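Local structure of carbohydrate kinase (Agrobacterium tumefaciens, 2NWH) at residues A[220-225]-A[255-260]; A[228-233]-A[273-278]; A[277-282]-A[306-311]; A[282-287]-A[294-299]. The protein is probably a sugar kinase of the pfkB (ribokinase-like) family, transferring phosphate from a nucleotide to a carbohydrate. All coordinates share one frame; numbering follows the deposited sequence. Where two conformers were deposited one is given.

Interaction 1 of 4, residues A[220-225]-A[255-260]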
loop_
_atom_site.group_PDB
_atom_site.type_symbol
_atom_site.label_atom_id
_atom_site.label_comp_id
_atom_site.label_asym_id
_atom_site.label_seq_id
_atom_site.Cartn_x
_atom_site.Cartn_y
_atom_site.Cartn_z
ATOM N N VAL A 220 0.625 9.836 -7.104
ATOM C CA VAL A 220 -0.395 9.261 -7.949
ATOM C C VAL A 220 -1.753 9.441 -7.268
ATOM O O VAL A 220 -1.912 9.118 -6.080
ATOM C CB VAL A 220 -0.127 7.779 -8.176
ATOM C CG1 VAL A 220 -1.257 7.137 -9.013
ATOM C CG2 VAL A 220 1.221 7.606 -8.821
ATOM N N VAL A 221 -2.732 9.971 -8.007
ATOM C CA VAL A 221 -4.071 10.064 -7.458
ATOM C C VAL A 221 -5.051 9.330 -8.374
ATOM O O VAL A 221 -5.095 9.573 -9.591
ATOM C CB VAL A 221 -4.495 11.529 -7.174
ATOM C CG1 VAL A 221 -5.892 11.578 -6.573
ATOM C CG2 VAL A 221 -3.486 12.222 -6.231
ATOM N N THR A 222 -5.809 8.403 -7.792
ATOM C CA THR A 222 -6.782 7.641 -8.564
ATOM C C THR A 222 -8.208 8.151 -8.319
ATOM O O THR A 222 -8.522 8.614 -7.207
ATOM C CB THR A 222 -6.737 6.151 -8.228
ATOM O OG1 THR A 222 -7.196 5.960 -6.889
ATOM C CG2 THR A 222 -5.318 5.585 -8.357
ATOM N N ARG A 223 -9.063 8.055 -9.346
ATOM C CA ARG A 223 -10.483 8.404 -9.212
ATOM C C ARG A 223 -11.426 7.412 -9.908
ATOM O O ARG A 223 -11.403 7.263 -11.140
ATOM C CB ARG A 223 -10.754 9.814 -9.731
ATOM C CG ARG A 223 -12.212 10.233 -9.552
ATOM C CD ARG A 223 -12.565 11.453 -10.348
ATOM N NE ARG A 223 -12.103 12.693 -9.732
ATOM C CZ ARG A 223 -12.291 13.901 -10.267
ATOM N NH1 ARG A 223 -11.840 14.988 -9.645
ATOM N NH2 ARG A 223 -12.928 14.027 -11.427
ATOM N N GLY A 224 -12.272 6.752 -9.120
ATOM C CA GLY A 224 -13.230 5.777 -9.658
ATOM C C GLY A 224 -12.531 4.593 -10.315
ATOM O O GLY A 224 -11.445 4.190 -9.897
ATOM N N ALA A 225 -13.152 4.050 -11.357
ATOM C CA ALA A 225 -12.616 2.884 -12.066
ATOM C C ALA A 225 -11.482 3.190 -13.069
ATOM O O ALA A 225 -10.611 2.341 -13.285
ATOM C CB ALA A 225 -13.762 2.132 -12.773
ATOM N N ASP A 255 -2.782 -1.172 -3.108
ATOM C CA ASP A 255 -1.495 -1.852 -3.056
ATOM C C ASP A 255 -0.921 -2.154 -4.434
ATOM O O ASP A 255 0.305 -2.098 -4.633
ATOM C CB ASP A 255 -1.542 -3.150 -2.185
ATOM C CG ASP A 255 -2.740 -4.112 -2.518
ATOM O OD1 ASP A 255 -3.904 -3.697 -2.340
ATOM O OD2 ASP A 255 -2.525 -5.302 -2.887
ATOM N N ALA A 256 -1.799 -2.543 -5.359
ATOM C CA ALA A 256 -1.362 -3.058 -6.616
ATOM C C ALA A 256 -0.907 -1.900 -7.515
ATOM O O ALA A 256 0.132 -1.974 -8.122
ATOM C CB ALA A 256 -2.495 -3.916 -7.275
ATOM N N MET A 257 -1.699 -0.843 -7.617
ATOM C CA MET A 257 -1.321 0.352 -8.362
ATOM C C MET A 257 0.061 0.855 -7.872
ATOM O O MET A 257 1.021 1.060 -8.657
ATOM C CB MET A 257 -2.420 1.402 -8.132
ATOM C CG MET A 257 -2.082 2.851 -8.486
ATOM S SD MET A 257 -2.061 3.141 -10.261
ATOM C CE MET A 257 -0.335 3.466 -10.489
ATOM N N ALA A 258 0.159 1.029 -6.553
ATOM C CA ALA A 258 1.393 1.540 -5.928
ATOM C C ALA A 258 2.557 0.656 -6.320
ATOM O O ALA A 258 3.593 1.142 -6.810
ATOM C CB ALA A 258 1.250 1.599 -4.372
ATOM N N SER A 259 2.376 -0.661 -6.139
ATOM C CA SER A 259 3.452 -1.585 -6.409
ATOM C C SER A 259 3.892 -1.532 -7.850
ATOM O O SER A 259 5.081 -1.568 -8.100
ATOM C CB SER A 259 3.009 -2.986 -6.052
ATOM O OG SER A 259 2.564 -2.914 -4.694
ATOM N N GLY A 260 2.932 -1.484 -8.785
ATOM C CA GLY A 260 3.267 -1.496 -10.210
ATOM C C GLY A 260 3.926 -0.193 -10.620
ATOM O O GLY A 260 4.910 -0.191 -11.367
#
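Met257 leaves helix 255-266 toward strand 219-223 and meets Val220 and Thr222 there, a good example of how one flexible side chain can span the distance between a helix and a sheet. Even the nearest alpha carbons, those of Val220 and Ala258, are 8.2 Å apart. From CB the chain runs toward the strand, with CG set anti to the backbone N (chi1 164°). CG is the first atom to arrive: it lies 4.2 Å from the CG2 methyl of Thr222. The thioether then bends at both chi2 and chi3. SD comes next, 4.3 Å from Val220 CG1, and the terminal methyl turns to the same valine. At the tip, CE stands 4.1 Å from Val220 CG1, and these two side chains reach for each other end on. Met257 was modelled in two conformers, and this account holds for one of them. Val220 and Thr222 sit two residues apart on the strand, and both direct their CB toward the helix. The contact is apolar and rather loose, burying 100 Å² in all. Around it, Phe187 packs on Val220 and on Ala258, while Asp255 bonds to Asn48. The layout is that of the alpha/beta ribokinase fold, in which the helix beginning at the aspartate of the GAGD motif lies over the central sheet.

Interaction 2 of 4, residues A[228-233]-A[273-278]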
loop_
_atom_site.group_PDB
_atom_site.type_symbol
_atom_site.label_atom_id
_atom_site.label_comp_id
_atom_site.label_asym_id
_atom_site.label_seq_id
_atom_site.Cartn_x
_atom_site.Cartn_y
_atom_site.Cartn_z
ATOM N N VAL A 228 -6.732 8.331 -13.579
ATOM C CA VAL A 228 -5.514 8.347 -12.746
ATOM C C VAL A 228 -4.596 9.472 -13.194
ATOM O O VAL A 228 -4.395 9.658 -14.390
ATOM C CB VAL A 228 -4.690 7.047 -12.867
ATOM C CG1 VAL A 228 -3.687 6.956 -11.683
ATOM C CG2 VAL A 228 -5.580 5.805 -12.940
ATOM N N VAL A 229 -4.034 10.204 -12.230
ATOM C CA VAL A 229 -3.023 11.213 -12.505
ATOM C C VAL A 229 -1.709 10.833 -11.790
ATOM O O VAL A 229 -1.741 10.334 -10.656
ATOM C CB VAL A 229 -3.540 12.637 -12.134
ATOM C CG1 VAL A 229 -3.785 12.793 -10.633
ATOM C CG2 VAL A 229 -2.619 13.740 -12.673
ATOM N N ALA A 230 -0.581 10.996 -12.486
ATOM C CA ALA A 230 0.748 10.776 -11.895
ATOM C C ALA A 230 1.561 12.034 -12.089
ATOM O O ALA A 230 1.388 12.725 -13.091
ATOM C CB ALA A 230 1.435 9.608 -12.532
ATOM N N PHE A 231 2.416 12.369 -11.128
ATOM C CA PHE A 231 3.268 13.554 -11.255
ATOM C C PHE A 231 4.608 13.392 -10.550
ATOM O O PHE A 231 4.753 12.543 -9.656
ATOM C CB PHE A 231 2.528 14.827 -10.822
ATOM C CG PHE A 231 2.267 14.933 -9.334
ATOM C CD1 PHE A 231 3.061 15.753 -8.534
ATOM C CD2 PHE A 231 1.196 14.254 -8.745
ATOM C CE1 PHE A 231 2.815 15.871 -7.133
ATOM C CE2 PHE A 231 0.945 14.347 -7.355
ATOM C CZ PHE A 231 1.754 15.158 -6.548
ATOM N N ASN A 232 5.586 14.191 -10.983
ATOM C CA ASN A 232 6.879 14.292 -10.298
ATOM C C ASN A 232 7.271 15.759 -10.332
ATOM O O ASN A 232 6.403 16.604 -10.522
ATOM C CB ASN A 232 7.939 13.415 -10.969
ATOM C CG ASN A 232 8.197 13.826 -12.412
ATOM O OD1 ASN A 232 7.953 14.980 -12.788
ATOM N ND2 ASN A 232 8.686 12.891 -13.225
ATOM N N GLY A 233 8.558 16.067 -10.172
ATOM C CA GLY A 233 9.017 17.465 -10.009
ATOM C C GLY A 233 8.691 18.440 -11.131
ATOM O O GLY A 233 8.657 19.663 -10.930
ATOM N N GLU A 273 4.980 5.616 -18.546
ATOM C CA GLU A 273 5.207 4.169 -18.434
ATOM C C GLU A 273 4.857 3.575 -17.042
ATOM O O GLU A 273 4.257 2.496 -16.944
ATOM C CB GLU A 273 6.661 3.854 -18.771
ATOM C CG GLU A 273 7.090 4.226 -20.182
ATOM C CD GLU A 273 8.595 4.027 -20.438
ATOM O OE1 GLU A 273 9.426 4.410 -19.580
ATOM O OE2 GLU A 273 8.948 3.490 -21.518
ATOM N N ALA A 274 5.219 4.290 -15.982
ATOM C CA ALA A 274 4.894 3.890 -14.598
ATOM C C ALA A 274 3.386 3.906 -14.382
ATOM O O ALA A 274 2.806 3.011 -13.754
ATOM C CB ALA A 274 5.588 4.802 -13.632
ATOM N N LEU A 275 2.731 4.892 -14.965
ATOM C CA LEU A 275 1.287 4.991 -14.884
ATOM C C LEU A 275 0.617 3.747 -15.476
ATOM O O LEU A 275 -0.279 3.148 -14.855
ATOM C CB LEU A 275 0.828 6.183 -15.717
ATOM C CG LEU A 275 -0.265 7.076 -15.140
ATOM C CD1 LEU A 275 -0.550 8.260 -16.100
ATOM C CD2 LEU A 275 -1.483 6.260 -14.918
ATOM N N ARG A 276 1.030 3.391 -16.693
ATOM C CA ARG A 276 0.449 2.216 -17.367
ATOM C C ARG A 276 0.784 0.900 -16.664
ATOM O O ARG A 276 -0.047 -0.017 -16.690
ATOM C CB ARG A 276 0.841 2.174 -18.836
ATOM C CG ARG A 276 0.187 3.330 -19.625
ATOM C CD ARG A 276 0.385 3.171 -21.120
ATOM N NE ARG A 276 -0.444 2.083 -21.638
ATOM C CZ ARG A 276 0.038 0.961 -22.167
ATOM N NH1 ARG A 276 1.345 0.764 -22.233
ATOM N NH2 ARG A 276 -0.799 0.042 -22.641
ATOM N N GLN A 277 1.981 0.790 -16.077
ATOM C CA GLN A 277 2.320 -0.441 -15.339
ATOM C C GLN A 277 1.483 -0.587 -14.076
ATOM O O GLN A 277 1.021 -1.706 -13.747
ATOM C CB GLN A 277 3.818 -0.552 -14.984
ATOM C CG GLN A 277 4.103 -1.845 -14.188
ATOM C CD GLN A 277 5.570 -2.185 -14.033
ATOM O OE1 GLN A 277 6.289 -2.415 -15.019
ATOM N NE2 GLN A 277 6.025 -2.223 -12.799
ATOM N N GLY A 278 1.292 0.530 -13.363
ATOM C CA GLY A 278 0.479 0.542 -12.154
ATOM C C GLY A 278 -0.962 0.173 -12.489
ATOM O O GLY A 278 -1.603 -0.630 -11.789
#
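Leu275 divides its side chain between Val228 and Ala230, and the rest of the contact follows from that. Its CD2 methyl rests 3.9 Å from Val228 CB and 4.0 Å from Val228 CG1, the two side chains lying alongside with their ends pointing opposite ways. Its branch carbon CG faces the Ala230 methyl, with Leu275 CG and Ala230 CB 4.0 Å apart. A skewed first torsion of Leu275 (chi1 -138°) places the isobutyl group over both strand residues. Because Ala230 offers nothing beyond CB, helix and strand come close: the alpha carbons of Ala230 and Leu275 are 6.5 Å apart. This tight side is buried, and Ala237 and Leu239 of the next strand also touch Leu275. The looser part lies one residue earlier on the helix, where Ala274 directs its CB toward the strand but stays short of it, with 6.4 Å between Ala274 CB and Ala230 CB. Toward Asn232 and Gly233, where the strand gives way to a turn, the chain becomes more exposed. With every touching group an aliphatic carbon, the attachment of helix 271-286 to strand 227-231 here rests on shape and water exclusion, not on directional bonds.

Interaction 3 of 4, residues A[277-282]-A[306-311]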
loop_
_atom_site.group_PDB
_atom_site.type_symbol
_atom_site.label_atom_id
_atom_site.label_comp_id
_atom_site.label_asym_id
_atom_site.label_seq_id
_atom_site.Cartn_x
_atom_site.Cartn_y
_atom_site.Cartn_z
ATOM N N GLN A 277 1.981 0.790 -16.077
ATOM C CA GLN A 277 2.320 -0.441 -15.339
ATOM C C GLN A 277 1.483 -0.587 -14.076
ATOM O O GLN A 277 1.021 -1.706 -13.747
ATOM C CB GLN A 277 3.818 -0.552 -14.984
ATOM C CG GLN A 277 4.103 -1.845 -14.188
ATOM C CD GLN A 277 5.570 -2.185 -14.033
ATOM O OE1 GLN A 277 6.289 -2.415 -15.019
ATOM N NE2 GLN A 277 6.025 -2.223 -12.799
ATOM N N GLY A 278 1.292 0.530 -13.363
ATOM C CA GLY A 278 0.479 0.542 -12.154
ATOM C C GLY A 278 -0.962 0.173 -12.489
ATOM O O GLY A 278 -1.603 -0.630 -11.789
ATOM N N ALA A 279 -1.487 0.752 -13.565
ATOM C CA ALA A 279 -2.806 0.391 -14.051
ATOM C C ALA A 279 -2.915 -1.079 -14.389
ATOM O O ALA A 279 -3.926 -1.682 -14.045
ATOM C CB ALA A 279 -3.215 1.219 -15.256
ATOM N N ALA A 280 -1.896 -1.634 -15.067
ATOM C CA ALA A 280 -1.908 -3.078 -15.426
ATOM C C ALA A 280 -1.994 -3.927 -14.153
ATOM O O ALA A 280 -2.783 -4.897 -14.043
ATOM C CB ALA A 280 -0.657 -3.420 -16.201
ATOM N N ALA A 281 -1.136 -3.577 -13.203
ATOM C CA ALA A 281 -1.085 -4.272 -11.923
ATOM C C ALA A 281 -2.427 -4.214 -11.165
ATOM O O ALA A 281 -2.910 -5.236 -10.701
ATOM C CB ALA A 281 0.095 -3.753 -11.082
ATOM N N ALA A 282 -3.049 -3.042 -11.084
ATOM C CA ALA A 282 -4.384 -2.901 -10.465
ATOM C C ALA A 282 -5.463 -3.771 -11.181
ATOM O O ALA A 282 -6.218 -4.539 -10.512
ATOM C CB ALA A 282 -4.786 -1.395 -10.474
ATOM N N GLY A 306 -0.951 -4.573 -22.686
ATOM C CA GLY A 306 -1.520 -4.265 -24.013
ATOM C C GLY A 306 -3.006 -3.875 -23.957
ATOM O O GLY A 306 -3.553 -3.300 -24.894
ATOM N N LEU A 307 -3.656 -4.187 -22.841
ATOM C CA LEU A 307 -5.081 -3.899 -22.667
ATOM C C LEU A 307 -5.316 -2.602 -21.903
ATOM O O LEU A 307 -6.459 -2.109 -21.806
ATOM C CB LEU A 307 -5.756 -5.069 -21.951
ATOM C CG LEU A 307 -5.736 -6.450 -22.613
ATOM C CD1 LEU A 307 -6.406 -6.425 -23.965
ATOM C CD2 LEU A 307 -4.321 -7.033 -22.719
ATOM N N VAL A 308 -4.229 -2.053 -21.361
ATOM C CA VAL A 308 -4.273 -0.809 -20.597
ATOM C C VAL A 308 -4.372 0.390 -21.531
ATOM O O VAL A 308 -3.611 0.493 -22.488
ATOM C CB VAL A 308 -3.051 -0.675 -19.628
ATOM C CG1 VAL A 308 -3.033 0.678 -18.923
ATOM C CG2 VAL A 308 -3.119 -1.770 -18.605
ATOM N N PRO A 309 -5.320 1.294 -21.252
ATOM C CA PRO A 309 -5.396 2.501 -22.080
ATOM C C PRO A 309 -4.063 3.240 -22.176
ATOM O O PRO A 309 -3.223 3.137 -21.281
ATOM C CB PRO A 309 -6.433 3.364 -21.348
ATOM C CG PRO A 309 -7.290 2.370 -20.589
ATOM C CD PRO A 309 -6.372 1.237 -20.216
ATOM N N GLN A 310 -3.874 3.994 -23.254
ATOM C CA GLN A 310 -2.698 4.881 -23.354
ATOM C C GLN A 310 -2.650 5.994 -22.290
ATOM O O GLN A 310 -3.695 6.398 -21.756
ATOM C CB GLN A 310 -2.571 5.463 -24.756
ATOM C CG GLN A 310 -1.773 4.567 -25.697
ATOM C CD GLN A 310 -0.452 4.092 -25.077
ATOM O OE1 GLN A 310 0.215 4.831 -24.329
ATOM N NE2 GLN A 310 -0.075 2.848 -25.383
ATOM N N ALA A 311 -1.435 6.454 -21.971
ATOM C CA ALA A 311 -1.236 7.540 -21.021
ATOM C C ALA A 311 -0.820 8.780 -21.793
ATOM O O ALA A 311 -0.229 8.672 -22.870
ATOM C CB ALA A 311 -0.173 7.177 -19.952
#
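Val308 sets its two methyl groups against successive alanines of helix 271-286, one on Ala279 and one on Ala280. CG1 lies anti to the backbone N (chi1 175°) and meets the methyl of Ala279, with Val308 CG1 and Ala279 CB 3.7 Å apart. CG2, the other branch, presses on the helix backbone itself: Val308 CG2 is 3.6 Å from Ala280 CA and 3.7 Å from Ala280 N, while Ala280 CB lies 3.8 Å from the same methyl. Such closeness depends on the small residues of the helix, and the alpha carbons of Ala280 and Val308 come within 6.1 Å. In the next shell, Arg276, one turn earlier on the helix, donates from NH2 to the Val308 carbonyl and from NE to that of Pro309, so that one guanidinium group holds two consecutive loop carbonyls. Val301 and Leu305 of helix 298-305 pack on Ala280, and Val250 packs on Ala279. Further out, the loop backbone is tied by Leu307 to Val247 and by Gln310 to His240. The whole is a helix-against-loop contact of the alpha/beta ribokinase fold, made where the chain leaves helix 298-305 and heads for strand 311-313 at the edge of the large sheet.

Interaction 4 of 4, residues A[282-287]-A[294-299]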
loop_
_atom_site.group_PDB
_atom_site.type_symbol
_atom_site.label_atom_id
_atom_site.label_comp_id
_atom_site.label_asym_id
_atom_site.label_seq_id
_atom_site.Cartn_x
_atom_site.Cartn_y
_atom_site.Cartn_z
ATOM N N ALA A 282 -3.049 -3.042 -11.084
ATOM C CA ALA A 282 -4.384 -2.901 -10.465
ATOM C C ALA A 282 -5.463 -3.771 -11.181
ATOM O O ALA A 282 -6.218 -4.539 -10.512
ATOM C CB ALA A 282 -4.786 -1.395 -10.474
ATOM N N ALA A 283 -5.465 -3.701 -12.511
ATOM C CA ALA A 283 -6.439 -4.429 -13.381
ATOM C C ALA A 283 -6.339 -5.923 -13.146
ATOM O O ALA A 283 -7.350 -6.610 -13.111
ATOM C CB ALA A 283 -6.182 -4.108 -14.885
ATOM N N ILE A 284 -5.115 -6.429 -12.975
ATOM C CA ILE A 284 -4.919 -7.856 -12.787
ATOM C C ILE A 284 -5.656 -8.285 -11.522
ATOM O O ILE A 284 -6.267 -9.327 -11.516
ATOM C CB ILE A 284 -3.439 -8.210 -12.658
ATOM C CG1 ILE A 284 -2.770 -8.137 -14.044
ATOM C CG2 ILE A 284 -3.199 -9.619 -11.968
ATOM C CD1 ILE A 284 -1.212 -8.071 -13.910
ATOM N N THR A 285 -5.583 -7.469 -10.491
ATOM C CA THR A 285 -6.157 -7.817 -9.155
ATOM C C THR A 285 -7.677 -7.702 -9.122
ATOM O O THR A 285 -8.318 -8.130 -8.157
ATOM C CB THR A 285 -5.571 -6.934 -8.021
ATOM O OG1 THR A 285 -6.046 -5.574 -8.122
ATOM C CG2 THR A 285 -4.030 -6.980 -8.052
ATOM N N VAL A 286 -8.269 -7.101 -10.151
ATOM C CA VAL A 286 -9.731 -6.869 -10.123
ATOM C C VAL A 286 -10.419 -7.357 -11.400
ATOM O O VAL A 286 -11.601 -7.089 -11.609
ATOM C CB VAL A 286 -10.086 -5.389 -9.846
ATOM C CG1 VAL A 286 -9.589 -4.960 -8.460
ATOM C CG2 VAL A 286 -9.525 -4.454 -10.971
ATOM N N GLN A 287 -9.699 -8.111 -12.225
ATOM C CA GLN A 287 -10.284 -8.548 -13.512
ATOM C C GLN A 287 -11.382 -9.627 -13.384
ATOM O O GLN A 287 -12.142 -9.872 -14.350
ATOM C CB GLN A 287 -9.190 -9.010 -14.484
ATOM C CG GLN A 287 -8.544 -10.344 -14.051
ATOM C CD GLN A 287 -7.550 -10.835 -15.087
ATOM O OE1 GLN A 287 -7.752 -10.620 -16.303
ATOM N NE2 GLN A 287 -6.471 -11.497 -14.634
ATOM N N GLN A 294 -2.167 -12.047 -5.558
ATOM C CA GLN A 294 -1.315 -13.236 -5.779
ATOM C C GLN A 294 -1.085 -13.506 -7.265
ATOM O O GLN A 294 -0.089 -14.169 -7.660
ATOM C CB GLN A 294 -1.873 -14.490 -5.138
ATOM C CG GLN A 294 -1.796 -14.482 -3.666
ATOM C CD GLN A 294 -2.288 -15.767 -3.100
ATOM O OE1 GLN A 294 -3.363 -16.280 -3.488
ATOM N NE2 GLN A 294 -1.502 -16.328 -2.186
ATOM N N ASP A 295 -1.965 -12.970 -8.090
ATOM C CA ASP A 295 -1.791 -13.083 -9.589
ATOM C C ASP A 295 -0.744 -12.132 -10.210
ATOM O O ASP A 295 -0.420 -12.248 -11.394
ATOM C CB ASP A 295 -3.142 -12.862 -10.228
ATOM C CG ASP A 295 -4.108 -13.973 -9.889
ATOM O OD1 ASP A 295 -3.694 -15.160 -9.856
ATOM O OD2 ASP A 295 -5.269 -13.638 -9.623
ATOM N N LEU A 296 -0.210 -11.208 -9.405
ATOM C CA LEU A 296 0.843 -10.286 -9.849
ATOM C C LEU A 296 2.187 -10.950 -10.025
ATOM O O LEU A 296 2.654 -11.685 -9.151
ATOM C CB LEU A 296 1.028 -9.038 -8.944
ATOM C CG LEU A 296 -0.120 -8.083 -8.788
ATOM C CD1 LEU A 296 0.187 -7.086 -7.666
ATOM C CD2 LEU A 296 -0.261 -7.314 -10.114
ATOM N N SER A 297 2.793 -10.667 -11.188
ATOM C CA SER A 297 4.153 -11.105 -11.515
ATOM C C SER A 297 4.608 -10.211 -12.660
ATOM O O SER A 297 3.787 -9.512 -13.275
ATOM C CB SER A 297 4.164 -12.584 -11.959
ATOM O OG SER A 297 3.505 -12.747 -13.202
ATOM N N LYS A 298 5.906 -10.202 -12.966
ATOM C CA LYS A 298 6.368 -9.415 -14.123
ATOM C C LYS A 298 5.652 -9.942 -15.341
ATOM O O LYS A 298 5.247 -9.190 -16.204
ATOM C CB LYS A 298 7.870 -9.617 -14.342
ATOM C CG LYS A 298 8.719 -8.886 -13.333
ATOM C CD LYS A 298 10.201 -9.019 -13.705
ATOM C CE LYS A 298 10.538 -8.101 -14.859
ATOM N NZ LYS A 298 12.025 -8.034 -15.101
ATOM N N ASP A 299 5.509 -11.252 -15.430
ATOM C CA ASP A 299 4.863 -11.792 -16.631
ATOM C C ASP A 299 3.379 -11.434 -16.767
ATOM O O ASP A 299 2.900 -11.176 -17.888
ATOM C CB ASP A 299 5.108 -13.283 -16.756
ATOM C CG ASP A 299 6.576 -13.608 -17.035
ATOM O OD1 ASP A 299 7.420 -12.715 -17.365
ATOM O OD2 ASP A 299 6.864 -14.786 -16.939
HETATM O O HOH W 1 -6.443 -12.270 -11.906
#
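A water molecule is gripped from three sides where Ile284 and Asp295 meet. It donates to Ile284 O (3.0 Å) and to Asp295 OD2 (2.9 Å), and accepts a bond of 2.8 Å from Gln287 NE2. The site lies in the connection between helices 271-286 and 298-305, which includes a 3-10 segment at 294-295 and is consistent with the ribokinase-like fold. The water therefore joins the carbonyl of Ile284, near the C-terminal part of the first helix, to a carboxylate on the incoming segment, and that carboxylate has a second partner in the backbone N of Thr292. Asp295 and Gln287 both touch crystal neighbours, so the crystal may influence this water site. Beside the water the contact is apolar. Ile284 CG2, anti to its own backbone nitrogen, lies 3.7 Å from Asp295 CB, while the other branch of Ile284 ends in CD1, 4.0 Å from Leu296 CD2. The isoleucine and leucine side chains meet at a slant, and the CB-CG bond of Leu296 carries its end nearer to the helix than the direction of its CB would suggest. Ser297 follows as the N-cap of helix 298-305, its OG accepting the backbone N-H of Ser300. Thr285 has a double role: its methyl CG2 sits 4.1 Å from Leu296 CG, and its hydroxyl turns back to its own helix. With chi1 at 70°, Thr285 OG1 donates to Ala282 O over 2.6 Å, in the carbonyl plane and onto a lone pair, at a C=O...O angle of 133°.

How the interactions relate
Read from the N terminus, the four contacts bind the C-terminal part of the chain together step by step. Interaction 1 opens on strand 219-223 and interaction 2 on the next strand, 227-231; they close in the same order on the consecutive helices 255-266 and 271-286, so their loops cross. Interaction 3 opens at the residues where interaction 2 ends and closes at 306-311, after helix 298-305. Interaction 4, between 282-287 and 294-299, forms a short loop wholly within that span. Helix 271-286 thus serves three contacts, reaching the sheet, the C-terminal loop and the segment leading into helix 298-305, while Ala256 CB of interaction 1 packs against it at Ala282 CA.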